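Local coordinates for protein orotidine-5-phosphate decarboxylase/orotate phosphoribosyltransferase, putative (Ompdcase-oprtase, putative) (Leishmania infantum, PDB 3QW3) that probably catalyses decarboxylation of orotidine 5'-phosphate to UMP, the last step of de novo UMP synthesis, this chain being the decarboxylase domain of a bifunctional UMP synthase, at residues 13-18 and 219-224; 79-84 and 101-106; 193-198 and 215-220. All blocks are in the same frame, centred on the assembly; numbering follows the deposited sequence. Where two conformers were deposited one is given.

How the contacts relate
All three contacts are largely buried and belong to one eight-stranded alpha/beta barrel. Contacts 1 and 3 lie side by side, their centres about 8 Å apart; they share Asp219 and Gly220, and strands 223-227 and 196-198 are neighbours, with probable hydrogen bonds between Leu224 and both Phe196 and Val198. Contact 2 stands apart, its centre about 19 Å from that of contact 1 and about 21 Å from that of contact 3. Chemistry follows place. Contact 1, between strand starts, is apolar packing over backbone carbonyls; contact 2 combines one backbone hydrogen bond with aliphatic contacts inside a beta-alpha-beta unit; contact 3, which includes the exposed Thr193, uses an arginine, a tryptophan and a water.

Contact 1 of 3, residues 13-18 and 219-224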
ATOM      1  N   ARG A  13     -11.805  26.684 -11.973  1.00 17.09           N
ATOM      2  CA  ARG A  13     -10.611  27.394 -12.434  1.00 17.04           C
ATOM      3  C   ARG A  13      -9.537  26.485 -13.031  1.00 16.53           C
ATOM      4  O   ARG A  13      -8.787  26.911 -13.911  1.00 16.47           O
ATOM      5  CB  ARG A  13     -10.008  28.202 -11.285  1.00 17.74           C
ATOM      6  CG  ARG A  13     -10.875  29.381 -10.839  1.00 19.76           C
ATOM      7  CD  ARG A  13     -10.368  29.966  -9.530  1.00 22.55           C
ATOM      8  N   SER A  14      -9.452  25.246 -12.545  1.00 15.71           N
ATOM      9  CA  SER A  14      -8.305  24.391 -12.871  1.00 15.14           C
ATOM     10  C   SER A  14      -8.579  22.912 -12.648  1.00 14.53           C
ATOM     11  O   SER A  14      -9.343  22.558 -11.759  1.00 13.77           O
ATOM     12  CB  SER A  14      -7.109  24.785 -12.002  1.00 15.75           C
ATOM     13  OG  SER A  14      -5.976  23.999 -12.318  1.00 16.90           O
ATOM     14  N   LEU A  15      -7.926  22.064 -13.443  1.00 13.52           N
ATOM     15  CA  LEU A  15      -7.895  20.616 -13.179  1.00 13.58           C
ATOM     16  C   LEU A  15      -6.474  20.128 -12.876  1.00 13.70           C
ATOM     17  O   LEU A  15      -6.203  18.917 -12.889  1.00 13.75           O
ATOM     18  CB  LEU A  15      -8.469  19.830 -14.358  1.00 13.58           C
ATOM     19  CG  LEU A  15      -9.930  20.088 -14.735  1.00 13.55           C
ATOM     20  CD1 LEU A  15     -10.340  19.189 -15.895  1.00 13.06           C
ATOM     21  CD2 LEU A  15     -10.869  19.885 -13.543  1.00 13.32           C
ATOM     22  N   LEU A  16      -5.574  21.069 -12.613  1.00 13.77           N
ATOM     23  CA  LEU A  16      -4.167  20.743 -12.383  1.00 13.93           C
ATOM     24  C   LEU A  16      -3.901  20.313 -10.942  1.00 14.28           C
ATOM     25  O   LEU A  16      -4.193  21.045 -10.004  1.00 14.60           O
ATOM     26  CB  LEU A  16      -3.278  21.935 -12.755  1.00 14.15           C
ATOM     27  CG  LEU A  16      -1.771  21.763 -12.576  1.00 14.84           C
ATOM     28  CD1 LEU A  16      -1.234  20.681 -13.505  1.00 15.77           C
ATOM     29  CD2 LEU A  16      -1.065  23.093 -12.821  1.00 15.32           C
ATOM     30  N   CYS A  17      -3.344  19.113 -10.785  1.00 14.27           N
ATOM     31  CA  CYS A  17      -2.884  18.630  -9.483  1.00 14.79           C
ATOM     32  C   CYS A  17      -1.372  18.748  -9.444  1.00 14.81           C
ATOM     33  O   CYS A  17      -0.689  18.245 -10.336  1.00 15.90           O
ATOM     34  CB  CYS A  17      -3.299  17.179  -9.281  1.00 14.38           C
ATOM     35  SG  CYS A  17      -2.781  16.471  -7.702  1.00 15.21           S
ATOM     36  N   VAL A  18      -0.854  19.432  -8.433  1.00 14.87           N
ATOM     37  CA  VAL A  18       0.586  19.661  -8.330  1.00 14.82           C
ATOM     38  C   VAL A  18       1.208  18.643  -7.373  1.00 15.08           C
ATOM     39  O   VAL A  18       0.905  18.624  -6.180  1.00 15.16           O
ATOM     40  CB  VAL A  18       0.914  21.103  -7.873  1.00 14.85           C
ATOM     41  CG1 VAL A  18       2.423  21.327  -7.809  1.00 14.75           C
ATOM     42  CG2 VAL A  18       0.248  22.138  -8.796  1.00 14.87           C
ATOM     43  N   ASP A 219     -19.728  16.942 -18.188  1.00 20.74           N
ATOM     44  CA  ASP A 219     -19.709  18.298 -17.636  1.00 19.74           C
ATOM     45  C   ASP A 219     -18.395  19.042 -17.886  1.00 19.10           C
ATOM     46  O   ASP A 219     -18.233  20.183 -17.449  1.00 19.00           O
ATOM     47  CB  ASP A 219     -20.051  18.292 -16.136  1.00 19.84           C
ATOM     48  CG  ASP A 219     -19.002  17.584 -15.279  1.00 19.41           C
ATOM     49  OD1 ASP A 219     -18.187  16.807 -15.812  1.00 18.64           O
ATOM     50  OD2 ASP A 219     -18.998  17.813 -14.053  1.00 20.07           O
ATOM     51  N   GLY A 220     -17.461  18.390 -18.574  1.00 18.56           N
ATOM     52  CA  GLY A 220     -16.144  18.981 -18.832  1.00 17.59           C
ATOM     53  C   GLY A 220     -15.209  18.892 -17.637  1.00 17.28           C
ATOM     54  O   GLY A 220     -14.192  19.582 -17.580  1.00 16.75           O
ATOM     55  N   SER A 221     -15.547  18.017 -16.692  1.00 16.84           N
ATOM     56  CA  SER A 221     -14.770  17.854 -15.460  1.00 16.95           C
ATOM     57  C   SER A 221     -14.504  16.367 -15.184  1.00 16.75           C
ATOM     58  O   SER A 221     -14.697  15.529 -16.064  1.00 16.66           O
ATOM     59  CB  SER A 221     -15.509  18.513 -14.292  1.00 17.45           C
ATOM     60  OG  SER A 221     -14.622  18.845 -13.236  1.00 18.28           O
ATOM     61  N   GLY A 222     -14.042  16.046 -13.975  1.00 16.82           N
ATOM     62  CA  GLY A 222     -13.870  14.647 -13.582  1.00 16.68           C
ATOM     63  C   GLY A 222     -12.492  14.072 -13.854  1.00 16.98           C
ATOM     64  O   GLY A 222     -12.285  12.868 -13.721  1.00 16.73           O
ATOM     65  N   MET A 223     -11.553  14.925 -14.245  1.00 16.98           N
ATOM     66  CA  MET A 223     -10.162  14.507 -14.370  1.00 17.58           C
ATOM     67  C   MET A 223      -9.276  15.450 -13.598  1.00 17.60           C
ATOM     68  O   MET A 223      -9.395  16.672 -13.711  1.00 17.17           O
ATOM     69  CB  MET A 223      -9.713  14.470 -15.830  1.00 18.27           C
ATOM     70  CG  MET A 223     -10.076  13.200 -16.557  1.00 21.20           C
ATOM     71  SD  MET A 223      -9.469  13.352 -18.237  1.00 25.67           S
ATOM     72  CE  MET A 223      -7.765  12.831 -18.088  1.00 24.76           C
ATOM     73  N   LEU A 224      -8.399  14.861 -12.793  1.00 17.27           N
ATOM     74  CA  LEU A 224      -7.430  15.621 -12.024  0.70 17.36           C
ATOM     75  C   LEU A 224      -6.065  15.253 -12.584  1.00 17.64           C
ATOM     76  O   LEU A 224      -5.579  14.130 -12.396  1.00 17.86           O
ATOM     77  CB  LEU A 224      -7.521  15.271 -10.531  0.70 17.81           C
ATOM     78  CG  LEU A 224      -7.729  16.354  -9.469  0.70 18.03           C
ATOM     79  CD1 LEU A 224      -7.409  15.781  -8.084  0.70 15.04           C
ATOM     80  CD2 LEU A 224      -6.940  17.646  -9.722  0.70 16.68           C
TER
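Leu15 makes the largest contribution to this contact, followed by Leu224, and all four of its side-chain carbons lie against one carbonyl oxygen, Met223 O. CB lies 3.4 Å from Met223 O, and CG stays beside that oxygen because chi1 (-61°) sets it anti to the carbonyl carbon of Leu15. With chi2 near 180°, CD1 continues the chain fully extended and is 3.5 Å from Met223 O. The other branch, CD2, borders the same oxygen but also reaches toward the loop, where it comes within 3.9 Å of Ser221 OG. Met223 O is thus buried against four aliphatic carbons and has no hydrogen-bonding partner in the model. From the opposite segment, Leu224, modelled in two conformers of which one is described, sends CD2 to within 3.5 Å of Leu15 O. The same methyl packs on Cys17 CB at 3.7 Å. Both approaches to the contact are shaped by side-chain turns: Ser14 OG accepts from Leu16 N at 3.0 Å in an ST turn, and Asp219 OD1 accepts from Ser221 N in an Asx turn. The segments enter strands 16-20 and 223-227, the first and last of the TIM barrel, whose parallel pairing closes it. Backbone hydrogen bonds of Leu15 and Cys17 with Ile225 establish that pairing just beyond 219-224. Helix 237-253 covers Leu15 through Ile248 and Arg252, while Leu224 also touches Ala47 of strand 47-50.

Contact 2 of 3, residues 79-84 and 101-106; sequences VVLDAK and KHLNAH
The His106 imidazole has Asn104 O over one face, 4.0 Å above the ring plane and displaced toward the rim, while Val79 O lies in plane at its edge. With chi1 at -48°, CG is anti to the carbonyl carbon, and the ring is laid beside the Val79 backbone. CD2 does the touching: it is 3.0 Å from Val79 N and 3.8 Å from Val79 CB, the two side chains crossing obliquely. The polar tie is His106 N to Val79 O at 2.9 Å; the donor lies in the carbonyl plane, but the bond is bent, with an angle of 142° at the hydrogen. Farther along, Ala105 CB sits 4.0 Å from Leu81 CB. Leu81 CD2 meets Leu103 CD1 tip to tip at 3.9 Å, the chains crossing at about a right angle. On the same strand, Lys84 NZ forms a salt bridge to Asp82; with Lys49, and Asp87 of the second subunit, this is consistent with the charged network of OMP decarboxylase active sites. The contact joins strand 80-85 to the loop after helix 89-102, leading into strand 107-110 of a beta-alpha-beta unit. Helix 60-72 covers Val79, Leu81 and Leu103, and helix 3-11 packs on His106.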
ATOM      1  N   VAL A  79      -5.876  18.386  -0.504  1.00 15.50           N
ATOM      2  CA  VAL A  79      -4.619  17.653  -0.511  1.00 15.47           C
ATOM      3  C   VAL A  79      -4.924  16.167  -0.654  1.00 14.92           C
ATOM      4  O   VAL A  79      -5.716  15.603   0.110  1.00 15.07           O
ATOM      5  CB  VAL A  79      -3.824  17.908   0.792  1.00 15.23           C
ATOM      6  CG1 VAL A  79      -2.578  17.034   0.864  1.00 15.69           C
ATOM      7  CG2 VAL A  79      -3.435  19.388   0.903  1.00 15.59           C
ATOM      8  N   VAL A  80      -4.290  15.546  -1.644  1.00 14.35           N
ATOM      9  CA  VAL A  80      -4.373  14.109  -1.840  1.00 14.31           C
ATOM     10  C   VAL A  80      -3.071  13.485  -1.338  1.00 14.18           C
ATOM     11  O   VAL A  80      -2.012  13.716  -1.909  1.00 14.06           O
ATOM     12  CB  VAL A  80      -4.563  13.755  -3.336  1.00 14.27           C
ATOM     13  CG1 VAL A  80      -4.647  12.233  -3.518  1.00 14.47           C
ATOM     14  CG2 VAL A  80      -5.807  14.451  -3.904  1.00 14.33           C
ATOM     15  N   LEU A  81      -3.141  12.713  -0.256  1.00 14.25           N
ATOM     16  CA  LEU A  81      -1.954  12.022   0.223  1.00 13.99           C
ATOM     17  C   LEU A  81      -1.745  10.787  -0.648  1.00 13.95           C
ATOM     18  O   LEU A  81      -2.570   9.870  -0.638  1.00 13.79           O
ATOM     19  CB  LEU A  81      -2.084  11.644   1.707  1.00 14.44           C
ATOM     20  CG  LEU A  81      -0.882  10.923   2.330  1.00 14.91           C
ATOM     21  CD1 LEU A  81       0.394  11.777   2.298  1.00 16.52           C
ATOM     22  CD2 LEU A  81      -1.201  10.486   3.767  1.00 17.68           C
ATOM     23  N   ASP A  82      -0.655  10.774  -1.414  1.00 13.58           N
ATOM     24  CA  ASP A  82      -0.376   9.634  -2.293  1.00 13.72           C
ATOM     25  C   ASP A  82       0.389   8.568  -1.531  1.00 13.78           C
ATOM     26  O   ASP A  82       1.623   8.520  -1.561  1.00 14.22           O
ATOM     27  CB  ASP A  82       0.373  10.046  -3.560  1.00 13.80           C
ATOM     28  CG  ASP A  82       0.278   8.996  -4.661  1.00 15.47           C
ATOM     29  OD1 ASP A  82      -0.260   7.888  -4.422  1.00 14.07           O
ATOM     30  OD2 ASP A  82       0.742   9.278  -5.782  1.00 17.98           O
ATOM     31  N   ALA A  83      -0.379   7.730  -0.846  1.00 13.50           N
ATOM     32  CA  ALA A  83       0.145   6.734   0.080  1.00 13.56           C
ATOM     33  C   ALA A  83      -0.094   5.297  -0.393  1.00 14.06           C
ATOM     34  O   ALA A  83       0.548   4.371   0.109  1.00 14.45           O
ATOM     35  CB  ALA A  83      -0.483   6.956   1.450  1.00 13.72           C
ATOM     36  N   LYS A  84      -1.007   5.125  -1.354  1.00 13.65           N
ATOM     37  CA  LYS A  84      -1.367   3.816  -1.913  1.00 14.02           C
ATOM     38  C   LYS A  84      -1.460   2.732  -0.825  1.00 14.16           C
ATOM     39  O   LYS A  84      -0.782   1.706  -0.870  1.00 14.43           O
ATOM     40  CB  LYS A  84      -0.424   3.428  -3.067  1.00 13.66           C
ATOM     41  CG  LYS A  84      -0.466   4.425  -4.240  1.00 13.63           C
ATOM     42  CD  LYS A  84       0.413   3.980  -5.413  1.00 13.63           C
ATOM     43  CE  LYS A  84       0.353   4.970  -6.591  1.00 15.67           C
ATOM     44  NZ  LYS A  84       1.024   6.277  -6.296  1.00 15.63           N
ATOM     45  N   LYS A 101      -7.163  12.534   9.787  1.00 20.46           N
ATOM     46  CA  LYS A 101      -7.312  13.305  11.027  1.00 21.41           C
ATOM     47  C   LYS A 101      -5.990  13.865  11.538  1.00 21.38           C
ATOM     48  O   LYS A 101      -5.895  15.052  11.843  1.00 22.40           O
ATOM     49  CB  LYS A 101      -8.021  12.479  12.108  1.00 21.93           C
ATOM     50  CG  LYS A 101      -8.362  13.283  13.365  1.00 24.44           C
ATOM     51  CD  LYS A 101      -9.342  12.547  14.266  1.00 27.85           C
ATOM     52  CE  LYS A 101      -8.655  11.480  15.107  1.00 30.33           C
ATOM     53  N   HIS A 102      -4.967  13.021  11.640  1.00 20.82           N
ATOM     54  CA  HIS A 102      -3.677  13.478  12.140  1.00 20.49           C
ATOM     55  C   HIS A 102      -2.971  14.400  11.155  1.00 20.30           C
ATOM     56  O   HIS A 102      -2.524  15.483  11.531  1.00 20.51           O
ATOM     57  CB  HIS A 102      -2.778  12.297  12.529  1.00 20.51           C
ATOM     58  CG  HIS A 102      -3.354  11.426  13.602  1.00 21.75           C
ATOM     59  ND1 HIS A 102      -2.793  10.216  13.957  1.00 22.10           N
ATOM     60  CD2 HIS A 102      -4.441  11.584  14.397  1.00 22.89           C
ATOM     61  CE1 HIS A 102      -3.510   9.669  14.924  1.00 22.89           C
ATOM     62  NE2 HIS A 102      -4.515  10.478  15.208  1.00 23.05           N
ATOM     63  N   LEU A 103      -2.883  13.975   9.896  1.00 19.79           N
ATOM     64  CA  LEU A 103      -2.218  14.776   8.867  1.00 19.92           C
ATOM     65  C   LEU A 103      -3.155  15.785   8.203  1.00 20.11           C
ATOM     66  O   LEU A 103      -2.688  16.740   7.567  1.00 20.18           O
ATOM     67  CB  LEU A 103      -1.569  13.880   7.807  1.00 19.94           C
ATOM     68  CG  LEU A 103      -0.361  13.049   8.247  1.00 19.98           C
ATOM     69  CD1 LEU A 103      -0.061  11.979   7.191  1.00 20.27           C
ATOM     70  CD2 LEU A 103       0.857  13.920   8.506  1.00 19.68           C
ATOM     71  N   ASN A 104      -4.461  15.563   8.360  1.00 20.18           N
ATOM     72  CA  ASN A 104      -5.514  16.435   7.811  1.00 20.77           C
ATOM     73  C   ASN A 104      -5.475  16.556   6.288  1.00 20.00           C
ATOM     74  O   ASN A 104      -5.746  17.620   5.726  1.00 19.78           O
ATOM     75  CB  ASN A 104      -5.496  17.828   8.464  1.00 21.79           C
ATOM     76  CG  ASN A 104      -5.939  17.803   9.914  1.00 24.43           C
ATOM     77  OD1 ASN A 104      -7.047  17.366  10.238  1.00 29.09           O
ATOM     78  ND2 ASN A 104      -5.081  18.297  10.793  1.00 27.39           N
ATOM     79  N   ALA A 105      -5.126  15.456   5.627  1.00 19.03           N
ATOM     80  CA  ALA A 105      -5.278  15.367   4.182  1.00 17.87           C
ATOM     81  C   ALA A 105      -6.760  15.202   3.869  1.00 17.28           C
ATOM     82  O   ALA A 105      -7.532  14.743   4.718  1.00 16.92           O
ATOM     83  CB  ALA A 105      -4.470  14.194   3.631  1.00 17.94           C
ATOM     84  N   HIS A 106      -7.160  15.586   2.659  1.00 16.18           N
ATOM     85  CA  HIS A 106      -8.565  15.509   2.256  1.00 15.65           C
ATOM     86  C   HIS A 106      -8.887  14.237   1.477  1.00 14.84           C
ATOM     87  O   HIS A 106     -10.057  13.901   1.273  1.00 15.04           O
ATOM     88  CB  HIS A 106      -8.941  16.750   1.430  1.00 15.64           C
ATOM     89  CG  HIS A 106      -8.513  18.038   2.056  1.00 16.88           C
ATOM     90  ND1 HIS A 106      -9.369  18.833   2.789  1.00 20.84           N
ATOM     91  CD2 HIS A 106      -7.315  18.668   2.066  1.00 17.62           C
ATOM     92  CE1 HIS A 106      -8.717  19.897   3.220  1.00 19.55           C
ATOM     93  NE2 HIS A 106      -7.470  19.825   2.790  1.00 21.66           N
TER

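Contact 3 of 3, residues 193-198 and 215-220; sequences TLWFLV and GLRADG
The run into strand 196-198 of the TIM barrel lies beside the loop between helix 208-215 and strand 223-227, where a type I beta turn spans Arg217 to Gly220. Thr193 points its side chain away, OG1 engaged by Glu163, but its carbonyl O accepts from Arg217 NH1 at 2.9 Å, with an angle of 154° at the hydrogen. The oxygen lies near the guanidinium plane, whereas the donor sits above the plane of the carbonyl. That guanidinium is also fixed from within its own turn: it grips Asp219 side-on, NE to OD1 and NH2 to OD2, the latter salt-bridge pair at 2.8 Å and on the syn lone pair. Leu194 turns away, its O bonded to Arg188 NH1. Trp195 brings its indole back toward Arg217 as an off-centre cation-pi partner, CZ being 4.5 Å from the centroid of the five-membered ring and the two planes 67° apart. Trp195 NE1 and Arg217 NH1, both donors, do not bond. Instead a water in the indole plane accepts from Trp195 NE1 at 2.8 Å and from Arg217 NH2 at 3.0 Å. Phe196 places CE2 4.3 Å from Gly215 O, which accepts a hydrogen bond from Arg188 NE.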
ATOM      1  N   THR A 193     -19.137   8.589 -13.828  1.00 21.11           N
ATOM      2  CA  THR A 193     -19.227   9.739 -12.916  1.00 20.56           C
ATOM      3  C   THR A 193     -18.005   9.982 -12.024  1.00 19.83           C
ATOM      4  O   THR A 193     -17.855  11.069 -11.462  1.00 19.93           O
ATOM      5  CB  THR A 193     -20.492   9.693 -12.012  1.00 20.95           C
ATOM      6  OG1 THR A 193     -20.359   8.650 -11.037  1.00 21.84           O
ATOM      7  CG2 THR A 193     -21.754   9.480 -12.833  1.00 21.12           C
ATOM      8  N   LEU A 194     -17.139   8.981 -11.875  1.00 18.87           N
ATOM      9  CA  LEU A 194     -16.049   9.100 -10.908  1.00 18.04           C
ATOM     10  C   LEU A 194     -14.960  10.064 -11.355  1.00 17.55           C
ATOM     11  O   LEU A 194     -14.671  10.166 -12.536  1.00 17.78           O
ATOM     12  CB  LEU A 194     -15.423   7.736 -10.612  1.00 17.73           C
ATOM     13  CG  LEU A 194     -16.362   6.636 -10.117  1.00 17.72           C
ATOM     14  CD1 LEU A 194     -15.534   5.450  -9.671  1.00 16.69           C
ATOM     15  CD2 LEU A 194     -17.268   7.118  -8.985  1.00 18.83           C
ATOM     16  N   TRP A 195     -14.356  10.755 -10.393  1.00 17.34           N
ATOM     17  CA  TRP A 195     -13.153  11.534 -10.668  1.00 17.23           C
ATOM     18  C   TRP A 195     -11.990  10.589 -10.901  1.00 17.12           C
ATOM     19  O   TRP A 195     -11.859   9.574 -10.201  1.00 17.13           O
ATOM     20  CB  TRP A 195     -12.826  12.453  -9.497  1.00 17.34           C
ATOM     21  CG  TRP A 195     -13.557  13.747  -9.553  1.00 18.28           C
ATOM     22  CD1 TRP A 195     -14.824  14.003  -9.110  1.00 19.41           C
ATOM     23  CD2 TRP A 195     -13.061  14.974 -10.095  1.00 17.57           C
ATOM     24  NE1 TRP A 195     -15.146  15.325  -9.334  1.00 19.16           N
ATOM     25  CE2 TRP A 195     -14.080  15.941  -9.941  1.00 18.63           C
ATOM     26  CE3 TRP A 195     -11.850  15.353 -10.694  1.00 18.02           C
ATOM     27  CZ2 TRP A 195     -13.926  17.264 -10.370  1.00 17.95           C
ATOM     28  CZ3 TRP A 195     -11.699  16.673 -11.124  1.00 18.15           C
ATOM     29  CH2 TRP A 195     -12.737  17.608 -10.957  1.00 17.39           C
ATOM     30  N   PHE A 196     -11.162  10.913 -11.889  1.00 16.67           N
ATOM     31  CA  PHE A 196      -9.919  10.175 -12.116  1.00 16.45           C
ATOM     32  C   PHE A 196      -8.750  11.046 -11.677  1.00 16.57           C
ATOM     33  O   PHE A 196      -8.703  12.245 -11.991  1.00 17.05           O
ATOM     34  CB  PHE A 196      -9.705   9.817 -13.597  1.00 15.80           C
ATOM     35  CG  PHE A 196     -10.766   8.938 -14.217  1.00 16.13           C
ATOM     36  CD1 PHE A 196     -11.771   8.327 -13.465  1.00 14.94           C
ATOM     37  CD2 PHE A 196     -10.715   8.685 -15.587  1.00 16.16           C
ATOM     38  CE1 PHE A 196     -12.732   7.519 -14.092  1.00 15.99           C
ATOM     39  CE2 PHE A 196     -11.664   7.872 -16.212  1.00 16.34           C
ATOM     40  CZ  PHE A 196     -12.670   7.294 -15.459  1.00 16.08           C
ATOM     41  N   LEU A 197      -7.812  10.449 -10.952  1.00 16.27           N
ATOM     42  CA  LEU A 197      -6.524  11.082 -10.704  1.00 16.79           C
ATOM     43  C   LEU A 197      -5.612  10.536 -11.783  1.00 17.33           C
ATOM     44  O   LEU A 197      -5.427   9.323 -11.888  1.00 16.38           O
ATOM     45  CB  LEU A 197      -6.006  10.741  -9.304  1.00 16.55           C
ATOM     46  CG  LEU A 197      -4.600  11.216  -8.923  1.00 16.57           C
ATOM     47  CD1 LEU A 197      -4.458  12.738  -8.945  1.00 16.48           C
ATOM     48  CD2 LEU A 197      -4.222  10.668  -7.542  1.00 16.71           C
ATOM     49  N   VAL A 198      -5.051  11.440 -12.586  1.00 18.16           N
ATOM     50  CA  VAL A 198      -4.394  11.075 -13.837  1.00 19.91           C
ATOM     51  C   VAL A 198      -2.926  11.497 -13.813  1.00 21.33           C
ATOM     52  O   VAL A 198      -2.606  12.656 -14.101  1.00 21.46           O
ATOM     53  CB  VAL A 198      -5.146  11.691 -15.055  1.00 19.64           C
ATOM     54  CG1 VAL A 198      -4.512  11.269 -16.373  1.00 20.69           C
ATOM     55  CG2 VAL A 198      -6.601  11.271 -15.029  1.00 19.84           C
ATOM     56  N   GLY A 215     -11.136  10.910 -21.139  1.00 21.46           N
ATOM     57  CA  GLY A 215     -11.453  10.817 -19.715  1.00 21.55           C
ATOM     58  C   GLY A 215     -12.398  11.836 -19.108  1.00 21.40           C
ATOM     59  O   GLY A 215     -12.957  11.588 -18.034  1.00 21.56           O
ATOM     60  N   LEU A 216     -12.576  12.989 -19.756  1.00 20.82           N
ATOM     61  CA  LEU A 216     -13.506  13.995 -19.229  1.00 20.71           C
ATOM     62  C   LEU A 216     -14.954  13.499 -19.216  1.00 20.86           C
ATOM     63  O   LEU A 216     -15.379  12.756 -20.107  1.00 21.39           O
ATOM     64  CB  LEU A 216     -13.410  15.314 -20.004  1.00 20.53           C
ATOM     65  CG  LEU A 216     -12.175  16.190 -19.765  1.00 19.79           C
ATOM     66  CD1 LEU A 216     -12.140  17.344 -20.761  1.00 20.16           C
ATOM     67  CD2 LEU A 216     -12.118  16.720 -18.329  1.00 18.60           C
ATOM     68  N   ARG A 217     -15.703  13.915 -18.198  1.00 20.85           N
ATOM     69  CA  ARG A 217     -17.136  13.635 -18.120  1.00 21.12           C
ATOM     70  C   ARG A 217     -17.914  14.590 -19.027  1.00 21.54           C
ATOM     71  O   ARG A 217     -17.336  15.508 -19.619  1.00 21.57           O
ATOM     72  CB  ARG A 217     -17.631  13.763 -16.674  1.00 20.94           C
ATOM     73  CG  ARG A 217     -16.874  12.911 -15.662  1.00 20.42           C
ATOM     74  CD  ARG A 217     -17.423  13.071 -14.244  1.00 19.51           C
ATOM     75  NE  ARG A 217     -17.463  14.468 -13.800  1.00 18.79           N
ATOM     76  CZ  ARG A 217     -17.501  14.864 -12.530  1.00 19.80           C
ATOM     77  NH1 ARG A 217     -17.478  13.968 -11.547  1.00 20.41           N
ATOM     78  NH2 ARG A 217     -17.548  16.163 -12.238  1.00 18.88           N
ATOM     79  N   ALA A 218     -19.227  14.370 -19.119  1.00 21.88           N
ATOM     80  CA  ALA A 218     -20.137  15.225 -19.883  1.00 22.18           C
ATOM     81  C   ALA A 218     -20.137  16.691 -19.430  1.00 21.82           C
ATOM     82  O   ALA A 218     -20.491  17.580 -20.205  1.00 23.12           O
ATOM     83  CB  ALA A 218     -21.558  14.651 -19.836  1.00 22.60           C
ATOM     84  N   ASP A 219     -19.728  16.942 -18.188  1.00 20.74           N
ATOM     85  CA  ASP A 219     -19.709  18.298 -17.636  1.00 19.74           C
ATOM     86  C   ASP A 219     -18.395  19.042 -17.886  1.00 19.10           C
ATOM     87  O   ASP A 219     -18.233  20.183 -17.449  1.00 19.00           O
ATOM     88  CB  ASP A 219     -20.051  18.292 -16.136  1.00 19.84           C
ATOM     89  CG  ASP A 219     -19.002  17.584 -15.279  1.00 19.41           C
ATOM     90  OD1 ASP A 219     -18.187  16.807 -15.812  1.00 18.64           O
ATOM     91  OD2 ASP A 219     -18.998  17.813 -14.053  1.00 20.07           O
ATOM     92  N   GLY A 220     -17.461  18.390 -18.574  1.00 18.56           N
ATOM     93  CA  GLY A 220     -16.144  18.981 -18.832  1.00 17.59           C
ATOM     94  C   GLY A 220     -15.209  18.892 -17.637  1.00 17.28           C
ATOM     95  O   GLY A 220     -14.192  19.582 -17.580  1.00 16.75           O
TER
HETATM   96  O   HOH W   1     -17.690  16.574  -9.269  1.00 28.03           O